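Local coordinates for protein DUF176 (Nitrosomonas europaea, PDB 2OMO) that is a putative antibiotic biosynthesis monooxygenase, probably with oxidoreductase activity, at residues A[26-31]-A[74-79]. Sequence-based numbering, arbitrary orientation.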
ATOM      1  N   THR A  26      -7.485   0.625  -1.839  1.00 11.06           N
ATOM      2  CA  THR A  26      -7.555  -0.568  -2.699  1.00 13.39           C
ATOM      3  C   THR A  26      -6.140  -0.804  -3.164  1.00 12.13           C
ATOM      4  O   THR A  26      -5.529   0.075  -3.816  1.00 13.31           O
ATOM      5  CB  THR A  26      -8.493  -0.382  -3.919  1.00 14.54           C
ATOM      6  OG1 THR A  26      -9.762   0.109  -3.484  1.00 16.35           O
ATOM      7  CG2 THR A  26      -8.720  -1.747  -4.635  1.00 17.23           C
ATOM      8  N   ILE A  27      -5.584  -1.946  -2.806  1.00 11.45           N
ATOM      9  CA  ILE A  27      -4.280  -2.311  -3.350  1.00 11.53           C
ATOM     10  C   ILE A  27      -4.548  -3.144  -4.612  1.00 12.66           C
ATOM     11  O   ILE A  27      -5.150  -4.246  -4.531  1.00 12.11           O
ATOM     12  CB  ILE A  27      -3.412  -3.065  -2.357  1.00 11.54           C
ATOM     13  CG1 ILE A  27      -3.333  -2.289  -1.021  1.00 11.03           C
ATOM     14  CG2 ILE A  27      -2.010  -3.372  -2.986  1.00 11.86           C
ATOM     15  CD1 ILE A  27      -2.376  -2.900   0.075  1.00 11.63           C
ATOM     16  N   VAL A  28      -4.103  -2.623  -5.755  1.00 12.01           N
ATOM     17  CA  VAL A  28      -4.389  -3.298  -7.019  1.00 13.65           C
ATOM     18  C   VAL A  28      -3.136  -4.004  -7.504  1.00 13.86           C
ATOM     19  O   VAL A  28      -2.098  -3.364  -7.685  1.00 13.31           O
ATOM     20  CB  VAL A  28      -4.953  -2.350  -8.097  1.00 14.99           C
ATOM     21  CG1 VAL A  28      -5.164  -3.128  -9.425  1.00 15.47           C
ATOM     22  CG2 VAL A  28      -6.286  -1.678  -7.556  1.00 15.36           C
ATOM     23  N   TYR A  29      -3.242  -5.311  -7.714  1.00 13.11           N
ATOM     24  CA  TYR A  29      -2.116  -6.124  -8.177  1.00 14.25           C
ATOM     25  C   TYR A  29      -2.229  -6.430  -9.663  1.00 15.37           C
ATOM     26  O   TYR A  29      -3.244  -6.951 -10.127  1.00 15.63           O
ATOM     27  CB  TYR A  29      -2.021  -7.419  -7.392  1.00 13.85           C
ATOM     28  CG  TYR A  29      -1.859  -7.236  -5.907  1.00 14.82           C
ATOM     29  CD1 TYR A  29      -0.595  -7.218  -5.344  1.00 12.23           C
ATOM     30  CD2 TYR A  29      -2.983  -7.098  -5.065  1.00 16.72           C
ATOM     31  CE1 TYR A  29      -0.419  -7.050  -3.920  1.00 13.34           C
ATOM     32  CE2 TYR A  29      -2.826  -6.897  -3.680  1.00 16.52           C
ATOM     33  CZ  TYR A  29      -1.543  -6.903  -3.116  1.00 13.99           C
ATOM     34  OH  TYR A  29      -1.357  -6.726  -1.769  1.00 14.95           O
ATOM     35  N   ALA A  30      -1.184  -6.101 -10.407  1.00 15.62           N
ATOM     36  CA  ALA A  30      -1.207  -6.321 -11.860  1.00 16.02           C
ATOM     37  C   ALA A  30       0.011  -7.108 -12.307  1.00 16.89           C
ATOM     38  O   ALA A  30       1.137  -6.713 -12.005  1.00 17.51           O
ATOM     39  CB  ALA A  30      -1.267  -5.010 -12.621  1.00 16.54           C
ATOM     40  N   SER A  31      -0.234  -8.205 -13.029  1.00 16.15           N
ATOM     41  CA  SER A  31       0.837  -9.000 -13.666  1.00 16.70           C
ATOM     42  C   SER A  31       0.716  -8.717 -15.169  1.00 16.56           C
ATOM     43  O   SER A  31      -0.352  -8.896 -15.778  1.00 17.14           O
ATOM     44  CB  SER A  31       0.717 -10.511 -13.383  1.00 16.01           C
ATOM     45  OG  SER A  31       0.770 -10.756 -11.983  1.00 19.99           O
ATOM     46  N   LEU A  74      -0.825  -0.854  -7.890  1.00 13.64           N
ATOM     47  CA  LEU A  74      -1.382   0.487  -7.754  1.00 14.37           C
ATOM     48  C   LEU A  74      -1.986   0.586  -6.342  1.00 14.27           C
ATOM     49  O   LEU A  74      -2.918  -0.135  -6.007  1.00 13.64           O
ATOM     50  CB  LEU A  74      -2.498   0.763  -8.788  1.00 14.31           C
ATOM     51  CG  LEU A  74      -2.034   0.680 -10.271  1.00 17.37           C
ATOM     52  CD1 LEU A  74      -1.963  -0.778 -10.778  1.00 22.04           C
ATOM     53  CD2 LEU A  74      -2.911   1.548 -11.247  1.00 17.03           C
ATOM     54  N   TYR A  75      -1.461   1.513  -5.555  1.00 13.03           N
ATOM     55  CA  TYR A  75      -1.897   1.729  -4.192  1.00 13.48           C
ATOM     56  C   TYR A  75      -2.790   2.971  -4.199  1.00 13.48           C
ATOM     57  O   TYR A  75      -2.307   4.111  -4.194  1.00 12.28           O
ATOM     58  CB  TYR A  75      -0.669   1.877  -3.289  1.00 14.04           C
ATOM     59  CG  TYR A  75      -0.962   2.091  -1.828  1.00 14.41           C
ATOM     60  CD1 TYR A  75      -1.263   1.006  -0.977  1.00 16.18           C
ATOM     61  CD2 TYR A  75      -0.947   3.356  -1.293  1.00 14.76           C
ATOM     62  CE1 TYR A  75      -1.538   1.211   0.366  1.00 13.92           C
ATOM     63  CE2 TYR A  75      -1.232   3.580   0.062  1.00 13.85           C
ATOM     64  CZ  TYR A  75      -1.534   2.486   0.886  1.00 13.15           C
ATOM     65  OH  TYR A  75      -1.789   2.633   2.243  1.00 14.81           O
ATOM     66  N   GLU A  76      -4.103   2.725  -4.184  1.00 13.99           N
ATOM     67  CA  GLU A  76      -5.080   3.777  -4.463  1.00 14.46           C
ATOM     68  C   GLU A  76      -5.867   4.061  -3.163  1.00 14.35           C
ATOM     69  O   GLU A  76      -6.713   3.264  -2.769  1.00 14.93           O
ATOM     70  CB  GLU A  76      -6.013   3.269  -5.563  1.00 14.26           C
ATOM     71  CG  GLU A  76      -5.270   2.641  -6.756  1.00 14.43           C
ATOM     72  CD  GLU A  76      -6.213   2.209  -7.901  1.00 17.96           C
ATOM     73  OE1 GLU A  76      -7.451   2.280  -7.753  1.00 19.98           O
ATOM     74  OE2 GLU A  76      -5.689   1.751  -8.943  1.00 18.43           O
ATOM     75  N   ALA A  77      -5.551   5.185  -2.519  1.00 14.47           N
ATOM     76  CA  ALA A  77      -6.052   5.563  -1.205  1.00 14.42           C
ATOM     77  C   ALA A  77      -6.865   6.845  -1.377  1.00 14.62           C
ATOM     78  O   ALA A  77      -6.382   7.806  -2.010  1.00 15.16           O
ATOM     79  CB  ALA A  77      -4.883   5.826  -0.252  1.00 15.03           C
ATOM     80  N   TYR A  78      -8.088   6.865  -0.821  1.00 15.47           N
ATOM     81  CA  TYR A  78      -8.900   8.079  -0.815  1.00 15.63           C
ATOM     82  C   TYR A  78      -9.398   8.405   0.592  1.00 16.36           C
ATOM     83  O   TYR A  78      -9.538   7.505   1.466  1.00 14.62           O
ATOM     84  CB  TYR A  78     -10.102   7.925  -1.760  1.00 15.61           C
ATOM     85  CG  TYR A  78      -9.714   7.796  -3.214  1.00 16.04           C
ATOM     86  CD1 TYR A  78      -9.835   8.904  -4.090  1.00 17.46           C
ATOM     87  CD2 TYR A  78      -9.230   6.581  -3.724  1.00 14.16           C
ATOM     88  CE1 TYR A  78      -9.467   8.814  -5.441  1.00 17.76           C
ATOM     89  CE2 TYR A  78      -8.859   6.479  -5.095  1.00 16.64           C
ATOM     90  CZ  TYR A  78      -8.981   7.591  -5.927  1.00 16.54           C
ATOM     91  OH  TYR A  78      -8.607   7.448  -7.240  1.00 17.98           O
ATOM     92  N   LYS A  79      -9.699   9.689   0.810  1.00 16.84           N
ATOM     93  CA  LYS A  79     -10.331  10.120   2.062  1.00 18.34           C
ATOM     94  C   LYS A  79     -11.613   9.337   2.376  1.00 17.24           C
ATOM     95  O   LYS A  79     -11.836   8.958   3.519  1.00 17.09           O
ATOM     96  CB  LYS A  79     -10.668  11.628   2.021  1.00 19.21           C
ATOM     97  CG  LYS A  79      -9.407  12.517   2.038  1.00 21.73           C
ATOM     98  CD  LYS A  79      -9.664  14.012   1.893  1.00 22.69           C
ATOM     99  CE  LYS A  79      -8.341  14.798   2.041  1.00 26.59           C
ATOM    100  NZ  LYS A  79      -7.368  14.469   0.950  1.00 31.27           N
TER
HETATM  101  O   HOH W   1      -9.592   2.838  -3.542  1.00 20.57           O
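Thr26, Ile27 and Val28 pair with Glu76, Tyr75 and Leu74 as antiparallel neighbours, the two strand axes 4.8 Å apart at closest approach. Four N-H...O=C bonds join them: Thr26 N to Glu76 O (2.9 Å) with its return from Glu76 N to Thr26 O, and Val28 N to Leu74 O (2.8 Å) with its return from Leu74 N to Val28 O. Ile27 and Tyr75 lie between as the non-hydrogen-bonded pair.

On the face of Val28, Leu74 and Glu76, Val28 CB rests on Leu74 CB at 4.0 Å. Glu76 CG lies beside its backbone N (chi1 -47°), and the extended chain beyond it brings the carboxylate back toward Leu74 and alongside Val28 CG2. Val28 CG2 is 3.7 Å from Glu76 OE2, a van der Waals contact of a methyl with a carboxylate oxygen. Glu76 also touches His87 of helix 81-87. A water joins Thr26 OG1 to Glu76 O, donating to the carbonyl. That oxygen therefore receives two hydrogen bonds.

On the other face, Ile27 CG1 approaches the Tyr75 ring obliquely and lies 3.9 Å from Tyr75 CD1. Leu63 of the second subunit touches both side chains, and its Tyr75 stacks on this Tyr75. Tyr75 OH hydrogen-bonds Asp61 OD2 of the second subunit.

These are the two central strands of the four-stranded antiparallel sheet, in the ferredoxin-like fold of the ABM family. Main-chain bonds set their register. The apolar and aromatic face of Ile27 and Tyr75 serves the dimer, while the face bearing the Glu76 carboxylate meets the helix.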